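Local coordinates for protein phosphoribosylformylglycinamidine cyclo-ligase (Thermus thermophilus HB8, PDB 5AVM) that probably catalyses the ATP-dependent ring closure of formylglycinamidine ribonucleotide to 5-aminoimidazole ribonucleotide in de novo purine biosynthesis, at residues 170-182 / 312-326. Numbering follows the deposited sequence.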
ATOM      1  N   ARG B 170     -16.847  -3.459 -23.211  1.00 42.40           N
ATOM      2  CA  ARG B 170     -17.317  -2.359 -24.059  1.00 41.72           C
ATOM      3  C   ARG B 170     -16.585  -2.411 -25.387  1.00 41.74           C
ATOM      4  O   ARG B 170     -17.007  -1.801 -26.367  1.00 41.51           O
ATOM      5  CB  ARG B 170     -17.053  -1.003 -23.406  1.00 39.94           C
ATOM      6  CG  ARG B 170     -17.228  -0.987 -21.917  1.00 41.58           C
ATOM      7  CD  ARG B 170     -17.937   0.266 -21.458  1.00 43.70           C
ATOM      8  NE  ARG B 170     -17.598   1.440 -22.255  1.00 45.43           N
ATOM      9  CZ  ARG B 170     -17.969   2.677 -21.938  1.00 46.96           C
ATOM     10  NH1 ARG B 170     -18.682   2.885 -20.840  1.00 48.71           N
ATOM     11  NH2 ARG B 170     -17.649   3.700 -22.721  1.00 47.10           N
ATOM     12  N   VAL B 171     -15.478  -3.143 -25.409  1.00 42.86           N
ATOM     13  CA  VAL B 171     -14.679  -3.285 -26.616  1.00 44.49           C
ATOM     14  C   VAL B 171     -15.396  -4.135 -27.669  1.00 46.60           C
ATOM     15  O   VAL B 171     -15.914  -5.218 -27.375  1.00 46.86           O
ATOM     16  CB  VAL B 171     -13.311  -3.923 -26.304  1.00 43.15           C
ATOM     17  CG1 VAL B 171     -12.608  -4.293 -27.592  1.00 42.46           C
ATOM     18  CG2 VAL B 171     -12.462  -2.957 -25.496  1.00 40.28           C
ATOM     19  N   ARG B 172     -15.425  -3.624 -28.895  1.00 47.79           N
ATOM     20  CA  ARG B 172     -16.060  -4.312 -30.009  1.00 49.93           C
ATOM     21  C   ARG B 172     -14.985  -4.559 -31.063  1.00 49.89           C
ATOM     22  O   ARG B 172     -13.922  -3.942 -31.026  1.00 49.78           O
ATOM     23  CB  ARG B 172     -17.179  -3.442 -30.586  1.00 52.11           C
ATOM     24  CG  ARG B 172     -18.249  -3.053 -29.571  1.00 55.24           C
ATOM     25  CD  ARG B 172     -19.237  -4.179 -29.317  1.00 58.87           C
ATOM     26  NE  ARG B 172     -20.165  -4.341 -30.434  1.00 64.02           N
ATOM     27  CZ  ARG B 172     -21.157  -5.229 -30.470  1.00 66.25           C
ATOM     28  NH1 ARG B 172     -21.359  -6.049 -29.445  1.00 67.29           N
ATOM     29  NH2 ARG B 172     -21.958  -5.289 -31.529  1.00 66.63           N
ATOM     30  N   GLU B 173     -15.249  -5.469 -31.995  1.00 50.56           N
ATOM     31  CA  GLU B 173     -14.271  -5.756 -33.036  1.00 50.24           C
ATOM     32  C   GLU B 173     -14.241  -4.612 -34.040  1.00 48.49           C
ATOM     33  O   GLU B 173     -15.283  -4.197 -34.551  1.00 47.37           O
ATOM     34  CB  GLU B 173     -14.615  -7.048 -33.771  1.00 52.87           C
ATOM     35  CG  GLU B 173     -13.579  -7.418 -34.824  1.00 56.63           C
ATOM     36  CD  GLU B 173     -14.125  -8.349 -35.888  1.00 58.17           C
ATOM     37  OE1 GLU B 173     -14.646  -9.429 -35.530  1.00 59.80           O
ATOM     38  OE2 GLU B 173     -14.027  -7.997 -37.085  1.00 59.08           O
ATOM     39  N   GLY B 174     -13.043  -4.106 -34.312  1.00 46.11           N
ATOM     40  CA  GLY B 174     -12.907  -3.014 -35.255  1.00 43.94           C
ATOM     41  C   GLY B 174     -12.419  -1.729 -34.621  1.00 42.90           C
ATOM     42  O   GLY B 174     -12.162  -0.739 -35.311  1.00 43.52           O
ATOM     43  N   ASP B 175     -12.294  -1.727 -33.301  1.00 41.61           N
ATOM     44  CA  ASP B 175     -11.816  -0.534 -32.624  1.00 39.96           C
ATOM     45  C   ASP B 175     -10.399  -0.198 -33.056  1.00 38.23           C
ATOM     46  O   ASP B 175      -9.643  -1.063 -33.508  1.00 37.04           O
ATOM     47  CB  ASP B 175     -11.828  -0.714 -31.103  1.00 40.17           C
ATOM     48  CG  ASP B 175     -13.212  -0.598 -30.513  1.00 41.31           C
ATOM     49  OD1 ASP B 175     -14.021   0.194 -31.050  1.00 40.61           O
ATOM     50  OD2 ASP B 175     -13.481  -1.285 -29.504  1.00 42.33           O
ATOM     51  N   ALA B 176     -10.049   1.071 -32.908  1.00 36.67           N
ATOM     52  CA  ALA B 176      -8.717   1.545 -33.235  1.00 34.82           C
ATOM     53  C   ALA B 176      -7.868   1.515 -31.958  1.00 33.58           C
ATOM     54  O   ALA B 176      -8.380   1.701 -30.851  1.00 32.67           O
ATOM     55  CB  ALA B 176      -8.795   2.967 -33.780  1.00 34.60           C
ATOM     56  N   LEU B 177      -6.573   1.262 -32.113  1.00 32.50           N
ATOM     57  CA  LEU B 177      -5.672   1.243 -30.974  1.00 30.43           C
ATOM     58  C   LEU B 177      -4.909   2.559 -31.012  1.00 30.93           C
ATOM     59  O   LEU B 177      -4.090   2.790 -31.900  1.00 32.82           O
ATOM     60  CB  LEU B 177      -4.699   0.064 -31.065  1.00 28.10           C
ATOM     61  CG  LEU B 177      -5.283  -1.341 -31.234  1.00 26.06           C
ATOM     62  CD1 LEU B 177      -4.171  -2.352 -31.134  1.00 24.29           C
ATOM     63  CD2 LEU B 177      -6.324  -1.616 -30.172  1.00 27.42           C
ATOM     64  N   LEU B 178      -5.197   3.433 -30.056  1.00 30.59           N
ATOM     65  CA  LEU B 178      -4.546   4.733 -29.978  1.00 28.64           C
ATOM     66  C   LEU B 178      -3.580   4.719 -28.799  1.00 27.97           C
ATOM     67  O   LEU B 178      -3.982   4.552 -27.651  1.00 26.81           O
ATOM     68  CB  LEU B 178      -5.606   5.821 -29.795  1.00 28.31           C
ATOM     69  CG  LEU B 178      -5.289   7.295 -30.056  1.00 29.57           C
ATOM     70  CD1 LEU B 178      -6.606   8.045 -30.098  1.00 30.19           C
ATOM     71  CD2 LEU B 178      -4.371   7.881 -28.988  1.00 28.82           C
ATOM     72  N   ALA B 179      -2.298   4.885 -29.091  1.00 26.62           N
ATOM     73  CA  ALA B 179      -1.294   4.877 -28.051  1.00 24.47           C
ATOM     74  C   ALA B 179      -0.863   6.283 -27.703  1.00 24.49           C
ATOM     75  O   ALA B 179      -0.736   7.135 -28.574  1.00 23.78           O
ATOM     76  CB  ALA B 179      -0.090   4.065 -28.493  1.00 24.18           C
ATOM     77  N   LEU B 180      -0.665   6.521 -26.411  1.00 25.64           N
ATOM     78  CA  LEU B 180      -0.200   7.809 -25.922  1.00 26.02           C
ATOM     79  C   LEU B 180       1.268   7.519 -25.619  1.00 27.67           C
ATOM     80  O   LEU B 180       1.590   6.520 -24.965  1.00 27.80           O
ATOM     81  CB  LEU B 180      -0.957   8.215 -24.660  1.00 25.30           C
ATOM     82  CG  LEU B 180      -2.470   8.339 -24.841  1.00 24.64           C
ATOM     83  CD1 LEU B 180      -3.075   8.901 -23.571  1.00 21.50           C
ATOM     84  CD2 LEU B 180      -2.777   9.241 -26.038  1.00 22.53           C
ATOM     85  N   PRO B 181       2.176   8.387 -26.097  1.00 28.58           N
ATOM     86  CA  PRO B 181       3.627   8.260 -25.921  1.00 27.14           C
ATOM     87  C   PRO B 181       4.198   8.215 -24.511  1.00 26.42           C
ATOM     88  O   PRO B 181       3.904   9.068 -23.679  1.00 26.01           O
ATOM     89  CB  PRO B 181       4.165   9.440 -26.728  1.00 27.72           C
ATOM     90  CG  PRO B 181       3.109  10.482 -26.521  1.00 27.29           C
ATOM     91  CD  PRO B 181       1.840   9.684 -26.719  1.00 28.17           C
ATOM     92  N   SER B 182       5.032   7.210 -24.267  1.00 25.37           N
ATOM     93  CA  SER B 182       5.684   7.048 -22.978  1.00 26.08           C
ATOM     94  C   SER B 182       6.872   8.003 -22.960  1.00 26.39           C
ATOM     95  O   SER B 182       7.324   8.445 -24.019  1.00 28.39           O
ATOM     96  CB  SER B 182       6.165   5.604 -22.787  1.00 26.10           C
ATOM     97  OG  SER B 182       7.292   5.318 -23.591  1.00 29.67           O
ATOM     98  N   ALA B 312      -9.930  12.396 -31.351  1.00 41.28           N
ATOM     99  CA  ALA B 312      -8.963  12.426 -30.262  1.00 40.82           C
ATOM    100  C   ALA B 312      -7.593  12.944 -30.704  1.00 39.83           C
ATOM    101  O   ALA B 312      -7.007  13.798 -30.046  1.00 40.42           O
ATOM    102  CB  ALA B 312      -8.826  11.031 -29.658  1.00 40.45           C
ATOM    103  N   LEU B 313      -7.080  12.433 -31.816  1.00 38.84           N
ATOM    104  CA  LEU B 313      -5.779  12.872 -32.299  1.00 39.20           C
ATOM    105  C   LEU B 313      -5.730  14.373 -32.595  1.00 39.74           C
ATOM    106  O   LEU B 313      -4.656  14.939 -32.818  1.00 40.00           O
ATOM    107  CB  LEU B 313      -5.390  12.069 -33.539  1.00 37.65           C
ATOM    108  CG  LEU B 313      -5.227  10.583 -33.226  1.00 37.95           C
ATOM    109  CD1 LEU B 313      -4.822   9.844 -34.481  1.00 38.79           C
ATOM    110  CD2 LEU B 313      -4.184  10.399 -32.132  1.00 36.75           C
ATOM    111  N   LYS B 314      -6.895  15.015 -32.584  1.00 39.82           N
ATOM    112  CA  LYS B 314      -6.987  16.448 -32.837  1.00 39.96           C
ATOM    113  C   LYS B 314      -6.930  17.188 -31.503  1.00 39.97           C
ATOM    114  O   LYS B 314      -6.716  18.404 -31.455  1.00 39.57           O
ATOM    115  CB  LYS B 314      -8.307  16.774 -33.537  1.00 41.16           C
ATOM    116  CG  LYS B 314      -8.606  15.906 -34.743  1.00 44.34           C
ATOM    117  CD  LYS B 314     -10.033  16.146 -35.242  1.00 48.08           C
ATOM    118  CE  LYS B 314     -10.422  15.167 -36.351  1.00 49.35           C
ATOM    119  NZ  LYS B 314     -11.861  15.283 -36.741  1.00 49.48           N
ATOM    120  N   LEU B 315      -7.127  16.434 -30.422  1.00 39.53           N
ATOM    121  CA  LEU B 315      -7.127  16.979 -29.067  1.00 39.06           C
ATOM    122  C   LEU B 315      -5.895  16.523 -28.294  1.00 38.70           C
ATOM    123  O   LEU B 315      -5.409  17.218 -27.395  1.00 38.39           O
ATOM    124  CB  LEU B 315      -8.374  16.503 -28.313  1.00 38.77           C
ATOM    125  CG  LEU B 315      -9.735  16.644 -29.002  1.00 39.77           C
ATOM    126  CD1 LEU B 315     -10.799  15.886 -28.216  1.00 38.87           C
ATOM    127  CD2 LEU B 315     -10.087  18.115 -29.126  1.00 39.73           C
ATOM    128  N   VAL B 316      -5.391  15.348 -28.643  1.00 37.68           N
ATOM    129  CA  VAL B 316      -4.246  14.811 -27.936  1.00 37.79           C
ATOM    130  C   VAL B 316      -3.129  14.258 -28.825  1.00 37.19           C
ATOM    131  O   VAL B 316      -3.343  13.901 -29.987  1.00 35.03           O
ATOM    132  CB  VAL B 316      -4.709  13.712 -26.949  1.00 36.67           C
ATOM    133  CG1 VAL B 316      -5.512  12.661 -27.683  1.00 36.94           C
ATOM    134  CG2 VAL B 316      -3.519  13.063 -26.296  1.00 39.03           C
ATOM    135  N   GLU B 317      -1.932  14.209 -28.247  1.00 37.70           N
ATOM    136  CA  GLU B 317      -0.734  13.694 -28.900  1.00 37.81           C
ATOM    137  C   GLU B 317      -0.799  12.169 -28.884  1.00 36.64           C
ATOM    138  O   GLU B 317      -0.403  11.539 -27.910  1.00 38.38           O
ATOM    139  CB  GLU B 317       0.497  14.179 -28.132  1.00 39.21           C
ATOM    140  CG  GLU B 317       1.834  13.738 -28.690  1.00 43.22           C
ATOM    141  CD  GLU B 317       2.991  14.443 -28.003  1.00 46.31           C
ATOM    142  OE1 GLU B 317       3.001  15.693 -28.007  1.00 47.58           O
ATOM    143  OE2 GLU B 317       3.887  13.757 -27.462  1.00 48.23           O
ATOM    144  N   GLY B 318      -1.304  11.575 -29.961  1.00 35.51           N
ATOM    145  CA  GLY B 318      -1.413  10.129 -30.010  1.00 32.75           C
ATOM    146  C   GLY B 318      -1.017   9.537 -31.340  1.00 31.28           C
ATOM    147  O   GLY B 318      -0.600  10.255 -32.241  1.00 31.51           O
ATOM    148  N   PHE B 319      -1.158   8.224 -31.467  1.00 29.75           N
ATOM    149  CA  PHE B 319      -0.796   7.529 -32.694  1.00 30.11           C
ATOM    150  C   PHE B 319      -1.696   6.322 -32.951  1.00 31.38           C
ATOM    151  O   PHE B 319      -1.794   5.431 -32.103  1.00 31.85           O
ATOM    152  CB  PHE B 319       0.656   7.048 -32.597  1.00 29.42           C
ATOM    153  CG  PHE B 319       1.651   8.153 -32.387  1.00 28.74           C
ATOM    154  CD1 PHE B 319       2.166   8.861 -33.473  1.00 28.87           C
ATOM    155  CD2 PHE B 319       2.056   8.503 -31.102  1.00 27.64           C
ATOM    156  CE1 PHE B 319       3.068   9.899 -33.282  1.00 29.63           C
ATOM    157  CE2 PHE B 319       2.959   9.540 -30.896  1.00 29.02           C
ATOM    158  CZ  PHE B 319       3.467  10.241 -31.988  1.00 30.29           C
ATOM    159  N   LEU B 320      -2.359   6.288 -34.108  1.00 31.07           N
ATOM    160  CA  LEU B 320      -3.194   5.138 -34.444  1.00 32.00           C
ATOM    161  C   LEU B 320      -2.165   4.050 -34.700  1.00 31.78           C
ATOM    162  O   LEU B 320      -1.309   4.197 -35.569  1.00 33.60           O
ATOM    163  CB  LEU B 320      -4.023   5.404 -35.708  1.00 33.91           C
ATOM    164  CG  LEU B 320      -4.879   4.245 -36.246  1.00 35.36           C
ATOM    165  CD1 LEU B 320      -5.842   3.757 -35.186  1.00 35.68           C
ATOM    166  CD2 LEU B 320      -5.643   4.703 -37.471  1.00 37.30           C
ATOM    167  N   VAL B 321      -2.237   2.960 -33.949  1.00 31.05           N
ATOM    168  CA  VAL B 321      -1.246   1.908 -34.095  1.00 29.73           C
ATOM    169  C   VAL B 321      -1.792   0.505 -34.290  1.00 30.01           C
ATOM    170  O   VAL B 321      -1.045  -0.466 -34.202  1.00 29.52           O
ATOM    171  CB  VAL B 321      -0.316   1.897 -32.869  1.00 29.72           C
ATOM    172  CG1 VAL B 321       0.289   3.280 -32.670  1.00 28.54           C
ATOM    173  CG2 VAL B 321      -1.098   1.489 -31.631  1.00 29.87           C
ATOM    174  N   GLY B 322      -3.084   0.384 -34.554  1.00 30.49           N
ATOM    175  CA  GLY B 322      -3.625  -0.946 -34.741  1.00 33.17           C
ATOM    176  C   GLY B 322      -5.130  -1.077 -34.794  1.00 35.10           C
ATOM    177  O   GLY B 322      -5.855  -0.115 -35.040  1.00 35.09           O
ATOM    178  N   ARG B 323      -5.595  -2.293 -34.543  1.00 36.97           N
ATOM    179  CA  ARG B 323      -7.011  -2.582 -34.592  1.00 40.94           C
ATOM    180  C   ARG B 323      -7.298  -3.858 -33.802  1.00 42.03           C
ATOM    181  O   ARG B 323      -6.415  -4.697 -33.621  1.00 40.14           O
ATOM    182  CB  ARG B 323      -7.416  -2.756 -36.057  1.00 43.69           C
ATOM    183  CG  ARG B 323      -8.892  -2.649 -36.359  1.00 47.00           C
ATOM    184  CD  ARG B 323      -9.105  -2.724 -37.860  1.00 50.53           C
ATOM    185  NE  ARG B 323     -10.506  -2.583 -38.241  1.00 53.35           N
ATOM    186  CZ  ARG B 323     -10.936  -2.576 -39.498  1.00 54.21           C
ATOM    187  NH1 ARG B 323     -10.071  -2.703 -40.497  1.00 55.56           N
ATOM    188  NH2 ARG B 323     -12.229  -2.439 -39.758  1.00 55.32           N
ATOM    189  N   VAL B 324      -8.536  -3.987 -33.326  1.00 44.33           N
ATOM    190  CA  VAL B 324      -8.977  -5.153 -32.560  1.00 45.21           C
ATOM    191  C   VAL B 324      -9.542  -6.178 -33.533  1.00 47.00           C
ATOM    192  O   VAL B 324     -10.633  -5.999 -34.082  1.00 48.04           O
ATOM    193  CB  VAL B 324     -10.074  -4.768 -31.542  1.00 44.11           C
ATOM    194  CG1 VAL B 324     -10.578  -6.005 -30.808  1.00 41.93           C
ATOM    195  CG2 VAL B 324      -9.521  -3.747 -30.562  1.00 43.37           C
ATOM    196  N   VAL B 325      -8.798  -7.254 -33.745  1.00 48.97           N
ATOM    197  CA  VAL B 325      -9.217  -8.289 -34.676  1.00 51.32           C
ATOM    198  C   VAL B 325      -9.514  -9.603 -33.975  1.00 53.21           C
ATOM    199  O   VAL B 325      -9.124  -9.807 -32.827  1.00 53.10           O
ATOM    200  CB  VAL B 325      -8.132  -8.538 -35.743  1.00 51.28           C
ATOM    201  CG1 VAL B 325      -7.840  -7.248 -36.492  1.00 51.16           C
ATOM    202  CG2 VAL B 325      -6.869  -9.077 -35.088  1.00 51.02           C
ATOM    203  N   PRO B 326     -10.220 -10.512 -34.664  1.00 55.33           N
ATOM    204  CA  PRO B 326     -10.577 -11.823 -34.114  1.00 57.39           C
ATOM    205  C   PRO B 326      -9.370 -12.627 -33.629  1.00 59.02           C
ATOM    206  O   PRO B 326      -8.240 -12.438 -34.096  1.00 59.40           O
ATOM    207  CB  PRO B 326     -11.297 -12.493 -35.275  1.00 56.86           C
ATOM    208  CG  PRO B 326     -11.979 -11.334 -35.935  1.00 56.62           C
ATOM    209  CD  PRO B 326     -10.881 -10.300 -35.965  1.00 55.60           C
TER
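Val-324 and Leu-177 meet at about a right angle, CG2 of Val-324 lying 3.9 Å from CD2 of Leu-177, where strands 176-181 and 319-326 run antiparallel. The two branches of Val-324 divide the work: CG2 also packs on CB of Asp-175, whereas CG1, placed anti to the backbone N (chi1 177°), lies 4.2 Å from CG1 of Val-171. A branched, wholly apolar residue suits this buried place. Its backbone is gripped as well, Val-324 N donating to Asp-175 O and Val-324 O accepting from Gly-174 N at 3.1 Å, which ties the type II turn 172-175 to the neighbouring strand. Asp-175 braces that turn through OD2, which receives Arg-172 N and is also bonded to His-239.

Leu-177 turns CG beside its own backbone N (chi1 -54°), laying CD1 over the backbone of Gly-322, 3.9 Å from its CA; a side chain on Gly-322 would collide with this methyl. Were Leu-177 an alanine, the backbone of Gly-322 would probably lose its cover, and CG2 of Val-324 one of its apolar neighbours. Leu-177 O takes a nearly straight bond from Val-321 N at 2.8 Å.

On the opposite face, Leu-178 sends CD1 to CB of Ala-312 (3.7 Å) and slides antiparallel past Leu-313, packing helix 306-313 against this face of the sheet. Its forked end suits this place, since CD2 meanwhile lies 3.9 Å from CA of Gly-318. Strand 298-304 flanks 176-181 and 261-265 flanks 319-326, making this pair the middle of the mixed, helix-backed sheet of the C-terminal AIR synthase domain.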